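Local coordinates for protein C2 toxin component I (Clostridium botulinum, PDB 2J3X) that acts as the enzymatic component of the binary C2 toxin, an ADP-ribosyltransferase that most probably transfers ADP-ribose from NAD to actin of the host cell, at residues I147-N152 / V164-P169; G175-K180 / S184-Q189. The protein carries 2 engineered substitutions. All coordinates share one frame; numbering follows the deposited sequence.

Interaction 1 of 2, residues I147-N152 / V164-P169; sequences ISLGLN and VKTRVP
Leu149 meets Thr166 and Val168 with its two terminal methyls alone. CD1 of Leu149 lies 3.7 Å from CG2 of Thr166, the closest approach between the segments, and CD2 of Leu149 lies 3.9 Å from CG2 of Val168. The CG2 methyl of Val168 also stands 4.2 Å from CD1 of Leu149, so it touches both prongs of the leucine fork, and the two side chains lie alongside each other, running opposite ways. A chi1 of -176° swings CG of Leu149 away from its own amide, and the fork reaches over strand 98-102, which lies between the two strands in the sheet; the CA atoms of Leu149 and Thr166 are 8.5 Å apart. Threonine suits a position between Leu149 and strand 206-216 by being two-sided: its methyl meets the leucine, while OG1 hydrogen-bonds the carbonyl of Gly213. This tight side is buried, with Leu185, Leu187 and Leu215 closing around it. The alternate residues of 164-169 form the more open side: Lys165, partly exposed, and Arg167, exposed, point away from 147-152, and Arg167 forms a salt bridge with Asp97. The direct contact between the segments is thus methyl-to-methyl dispersion, while backbone bonds from each strand to strand 98-102 hold them in one sheet.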
loop_
_atom_site.group_PDB
_atom_site.type_symbol
_atom_site.label_atom_id
_atom_site.label_comp_id
_atom_site.label_asym_id
_atom_site.label_seq_id
_atom_site.Cartn_x
_atom_site.Cartn_y
_atom_site.Cartn_z
ATOM N N ILE A 147 6.438 -10.579 1.415
ATOM C CA ILE A 147 6.012 -10.802 2.787
ATOM C C ILE A 147 6.652 -12.108 3.266
ATOM O O ILE A 147 6.866 -13.044 2.460
ATOM C CB ILE A 147 4.459 -10.763 2.861
ATOM C CG1 ILE A 147 3.937 -10.645 4.284
ATOM C CG2 ILE A 147 3.848 -11.950 2.112
ATOM C CD1 ILE A 147 2.386 -10.536 4.343
ATOM N N SER A 148 7.071 -12.141 4.533
ATOM C CA SER A 148 7.730 -13.329 5.090
ATOM C C SER A 148 6.773 -13.962 6.073
ATOM O O SER A 148 6.086 -13.247 6.791
ATOM C CB SER A 148 8.991 -12.929 5.830
ATOM O OG SER A 148 9.971 -12.390 4.933
ATOM N N LEU A 149 6.698 -15.290 6.102
ATOM C CA LEU A 149 5.838 -15.979 7.066
ATOM C C LEU A 149 6.732 -16.826 7.966
ATOM O O LEU A 149 7.234 -17.878 7.502
ATOM C CB LEU A 149 4.846 -16.880 6.339
ATOM C CG LEU A 149 3.838 -17.554 7.288
ATOM C CD1 LEU A 149 2.586 -16.700 7.654
ATOM C CD2 LEU A 149 3.344 -18.912 6.678
ATOM N N GLY A 150 6.994 -16.362 9.187
ATOM C CA GLY A 150 7.863 -17.108 10.140
ATOM C C GLY A 150 7.116 -18.350 10.610
ATOM O O GLY A 150 5.932 -18.285 10.895
ATOM N N LEU A 151 7.807 -19.494 10.651
ATOM C CA LEU A 151 7.096 -20.746 10.856
ATOM C C LEU A 151 7.026 -21.204 12.291
ATOM O O LEU A 151 6.237 -22.103 12.602
ATOM C CB LEU A 151 7.700 -21.886 10.004
ATOM C CG LEU A 151 7.526 -21.589 8.508
ATOM C CD1 LEU A 151 8.158 -22.720 7.688
ATOM C CD2 LEU A 151 6.076 -21.383 8.127
ATOM N N ASN A 152 7.814 -20.597 13.176
ATOM C CA ASN A 152 7.689 -20.964 14.585
ATOM C C ASN A 152 8.028 -19.792 15.500
ATOM O O ASN A 152 8.326 -18.678 14.996
ATOM C CB ASN A 152 8.520 -22.226 14.944
ATOM C CG ASN A 152 10.020 -22.019 14.783
ATOM O OD1 ASN A 152 10.523 -20.907 14.958
ATOM N ND2 ASN A 152 10.752 -23.090 14.427
ATOM N N VAL A 164 1.420 -11.038 14.416
ATOM C CA VAL A 164 0.353 -11.222 13.491
ATOM C C VAL A 164 0.405 -12.608 12.897
ATOM O O VAL A 164 1.356 -12.927 12.207
ATOM C CB VAL A 164 0.467 -10.144 12.344
ATOM C CG1 VAL A 164 -0.722 -10.245 11.371
ATOM C CG2 VAL A 164 0.519 -8.722 12.986
ATOM N N LYS A 165 -0.603 -13.414 13.203
ATOM C CA LYS A 165 -0.661 -14.846 12.772
ATOM C C LYS A 165 -1.697 -14.945 11.645
ATOM O O LYS A 165 -2.748 -14.291 11.713
ATOM C CB LYS A 165 -1.116 -15.705 13.960
ATOM C CG LYS A 165 -1.071 -17.198 13.711
ATOM C CD LYS A 165 -1.431 -17.962 15.003
ATOM C CE LYS A 165 -1.402 -19.417 14.771
ATOM N NZ LYS A 165 -1.754 -20.026 16.127
ATOM N N THR A 166 -1.373 -15.681 10.594
ATOM C CA THR A 166 -2.263 -15.817 9.470
ATOM C C THR A 166 -2.137 -17.221 8.884
ATOM O O THR A 166 -1.292 -17.992 9.288
ATOM C CB THR A 166 -1.999 -14.739 8.374
ATOM O OG1 THR A 166 -3.093 -14.741 7.443
ATOM C CG2 THR A 166 -0.704 -15.018 7.624
ATOM N N ARG A 167 -3.002 -17.529 7.942
ATOM C CA ARG A 167 -2.970 -18.791 7.176
ATOM C C ARG A 167 -2.834 -18.443 5.695
ATOM O O ARG A 167 -3.664 -17.698 5.143
ATOM C CB ARG A 167 -4.290 -19.505 7.453
ATOM C CG ARG A 167 -4.553 -20.794 6.661
ATOM C CD ARG A 167 -5.783 -21.442 7.266
ATOM N NE ARG A 167 -5.872 -22.845 6.866
ATOM C CZ ARG A 167 -5.988 -23.904 7.671
ATOM N NH1 ARG A 167 -6.055 -23.792 9.007
ATOM N NH2 ARG A 167 -6.044 -25.103 7.115
ATOM N N VAL A 168 -1.815 -18.981 5.032
ATOM C CA VAL A 168 -1.643 -18.783 3.618
ATOM C C VAL A 168 -2.318 -19.962 2.902
ATOM O O VAL A 168 -2.011 -21.122 3.206
ATOM C CB VAL A 168 -0.154 -18.808 3.242
ATOM C CG1 VAL A 168 0.021 -18.534 1.727
ATOM C CG2 VAL A 168 0.624 -17.821 4.136
ATOM N N PRO A 169 -3.219 -19.659 1.947
ATOM C CA PRO A 169 -3.913 -20.722 1.197
ATOM C C PRO A 169 -3.052 -21.601 0.315
ATOM O O PRO A 169 -2.093 -21.134 -0.299
ATOM C CB PRO A 169 -4.954 -19.933 0.371
ATOM C CG PRO A 169 -5.152 -18.663 1.178
ATOM C CD PRO A 169 -3.739 -18.332 1.591
#

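Interaction 2 of 2, residues G175-K180 / S184-Q189; sequences GVLNDK and SLLLNQ
The carbonyl oxygen of Ser184 receives two groups from the facing strand: the amide N of Leu177 at 2.8 Å in a nearly straight bond (174° at the hydrogen), and, more weakly, the CA-H of Val176, whose CA is 3.4 Å from that oxygen. Gly175 O is held likewise, by N of Leu186 at 2.8 Å and by the CA-H of Leu185, although here the amide comes from well above the carbonyl plane. Return bonds from Gly175 N to Leu186 O and from Ser184 N to Leu177 O complete two hydrogen-bonded pairs of an antiparallel hairpin, strongly twisted, with 137° between the strand directions. Between them, Val176 and Leu185 form a non-hydrogen-bonded pair whose methyls CG2 of Val176 and CD2 of Leu185 meet at 3.9 Å, beneath Trp21 of helix 15-30. On the other face Leu177 and Leu186 meet diagonally, CD1 of Leu177 to CD1 of Leu186 at 4.3 Å. Gly175, with no side chain, sits opposite Leu186 in its pair, and the Leu186 side chain also packs on Ile85 of helix 77-90. The same face turns polar at Ser184, where a water lies 2.9 Å from OG and makes a weak bond to Leu177 O. Serine suits this partly exposed end, whereas aliphatic Val176, Leu185 and Leu186 suit buried places against helices. The backbone bonds therefore fix the pairing of the strands, and these three side chains bind the twisted hairpin to helices on both its faces.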
loop_
_atom_site.group_PDB
_atom_site.type_symbol
_atom_site.label_atom_id
_atom_site.label_comp_id
_atom_site.label_asym_id
_atom_site.label_seq_id
_atom_site.Cartn_x
_atom_site.Cartn_y
_atom_site.Cartn_z
ATOM N N GLY A 175 8.493 -19.273 -1.577
ATOM C CA GLY A 175 9.852 -19.680 -1.446
ATOM C C GLY A 175 10.072 -19.984 0.006
ATOM O O GLY A 175 9.176 -19.750 0.843
ATOM N N VAL A 176 11.236 -20.540 0.296
ATOM C CA VAL A 176 11.620 -20.843 1.677
ATOM C C VAL A 176 12.960 -20.244 1.970
ATOM O O VAL A 176 13.917 -20.377 1.178
ATOM C CB VAL A 176 11.616 -22.382 1.970
ATOM C CG1 VAL A 176 12.121 -22.629 3.422
ATOM C CG2 VAL A 176 10.177 -22.927 1.782
ATOM N N LEU A 177 13.034 -19.576 3.124
ATOM C CA LEU A 177 14.267 -18.999 3.574
ATOM C C LEU A 177 14.605 -19.512 4.960
ATOM O O LEU A 177 13.708 -19.769 5.746
ATOM C CB LEU A 177 14.080 -17.493 3.677
ATOM C CG LEU A 177 13.791 -16.699 2.397
ATOM C CD1 LEU A 177 13.739 -15.227 2.805
ATOM C CD2 LEU A 177 14.837 -16.972 1.274
ATOM N N ASN A 178 15.889 -19.617 5.314
ATOM C CA ASN A 178 16.164 -19.855 6.757
ATOM C C ASN A 178 17.452 -19.225 7.224
ATOM O O ASN A 178 18.323 -18.978 6.418
ATOM C CB ASN A 178 16.264 -21.334 7.051
ATOM C CG ASN A 178 17.561 -21.901 6.546
ATOM O OD1 ASN A 178 17.770 -22.000 5.344
ATOM N ND2 ASN A 178 18.482 -22.199 7.470
ATOM N N ASP A 179 17.571 -18.967 8.518
ATOM C CA ASP A 179 18.881 -18.679 9.077
ATOM C C ASP A 179 19.227 -19.765 10.089
ATOM O O ASP A 179 18.761 -20.920 9.960
ATOM C CB ASP A 179 18.948 -17.272 9.662
ATOM C CG ASP A 179 17.919 -17.032 10.737
ATOM O OD1 ASP A 179 17.411 -18.015 11.292
ATOM O OD2 ASP A 179 17.617 -15.841 11.026
ATOM N N LYS A 180 20.005 -19.435 11.110
ATOM C CA LYS A 180 20.330 -20.487 12.061
ATOM C C LYS A 180 19.090 -20.929 12.828
ATOM O O LYS A 180 18.884 -22.123 12.967
ATOM C CB LYS A 180 21.511 -20.144 13.007
ATOM C CG LYS A 180 22.024 -21.369 13.838
ATOM C CD LYS A 180 22.870 -20.984 15.100
ATOM C CE LYS A 180 24.377 -20.877 14.778
ATOM N NZ LYS A 180 24.748 -19.745 13.829
ATOM N N SER A 184 11.302 -19.510 7.326
ATOM C CA SER A 184 10.206 -18.655 6.847
ATOM C C SER A 184 9.819 -18.978 5.414
ATOM O O SER A 184 10.648 -19.424 4.596
ATOM C CB SER A 184 10.589 -17.150 6.903
ATOM O OG SER A 184 10.960 -16.769 8.207
ATOM N N LEU A 185 8.566 -18.764 5.103
ATOM C CA LEU A 185 8.188 -18.728 3.672
ATOM C C LEU A 185 8.399 -17.295 3.186
ATOM O O LEU A 185 8.319 -16.351 3.965
ATOM C CB LEU A 185 6.732 -19.086 3.428
ATOM C CG LEU A 185 6.172 -20.374 4.083
ATOM C CD1 LEU A 185 4.798 -20.695 3.622
ATOM C CD2 LEU A 185 7.148 -21.555 3.798
ATOM N N LEU A 186 8.618 -17.162 1.889
ATOM C CA LEU A 186 8.665 -15.861 1.252
ATOM C C LEU A 186 7.489 -15.866 0.293
ATOM O O LEU A 186 7.343 -16.808 -0.501
ATOM C CB LEU A 186 9.995 -15.725 0.474
ATOM C CG LEU A 186 10.159 -14.293 -0.080
ATOM C CD1 LEU A 186 10.276 -13.281 1.046
ATOM C CD2 LEU A 186 11.384 -14.259 -0.976
ATOM N N LEU A 187 6.650 -14.832 0.333
ATOM C CA LEU A 187 5.497 -14.775 -0.576
ATOM C C LEU A 187 5.590 -13.492 -1.427
ATOM O O LEU A 187 6.401 -12.615 -1.116
ATOM C CB LEU A 187 4.156 -14.805 0.186
ATOM C CG LEU A 187 4.043 -15.805 1.330
ATOM C CD1 LEU A 187 2.689 -15.542 2.010
ATOM C CD2 LEU A 187 4.090 -17.224 0.800
ATOM N N ASN A 188 4.787 -13.428 -2.489
ATOM C CA ASN A 188 4.809 -12.339 -3.458
ATOM C C ASN A 188 4.608 -10.982 -2.785
ATOM O O ASN A 188 4.024 -10.854 -1.676
ATOM C CB ASN A 188 3.649 -12.550 -4.445
ATOM C CG ASN A 188 3.940 -13.647 -5.446
ATOM O OD1 ASN A 188 5.104 -13.952 -5.687
ATOM N ND2 ASN A 188 2.911 -14.142 -6.108
ATOM N N GLN A 189 5.027 -9.944 -3.501
ATOM C CA GLN A 189 4.774 -8.589 -3.090
ATOM C C GLN A 189 3.263 -8.305 -3.132
ATOM O O GLN A 189 2.502 -8.907 -3.923
ATOM C CB GLN A 189 5.373 -7.655 -4.152
ATOM C CG GLN A 189 6.902 -7.686 -4.243
ATOM C CD GLN A 189 7.410 -6.470 -5.011
ATOM O OE1 GLN A 189 8.100 -6.636 -6.000
ATOM N NE2 GLN A 189 7.067 -5.232 -4.548
HETATM O O HOH W 1 13.782 -17.415 8.313
#

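Overall arrangement
From the N terminus, the chain runs through helices and strand 98-102 before strand 147-150. A loop excursion then returns as strand 162-168, and interaction 1 closes it. A short connection leads to strand 175-178, and the tight turn into strand 183-187 is closed by interaction 2. The two contacts follow in series, neither nested nor crossed. Space joins them more closely: strand 183-187 lies beside strand 147-150, with probable hydrogen bonds from Leu187 N to Ile147 O and from Leu185 N to Leu149 O. Interaction 2 thus builds the outer edge of the mixed sheet, while interaction 1 reaches past strand 98-102 towards its middle, within the first ADP-ribosyltransferase-like region.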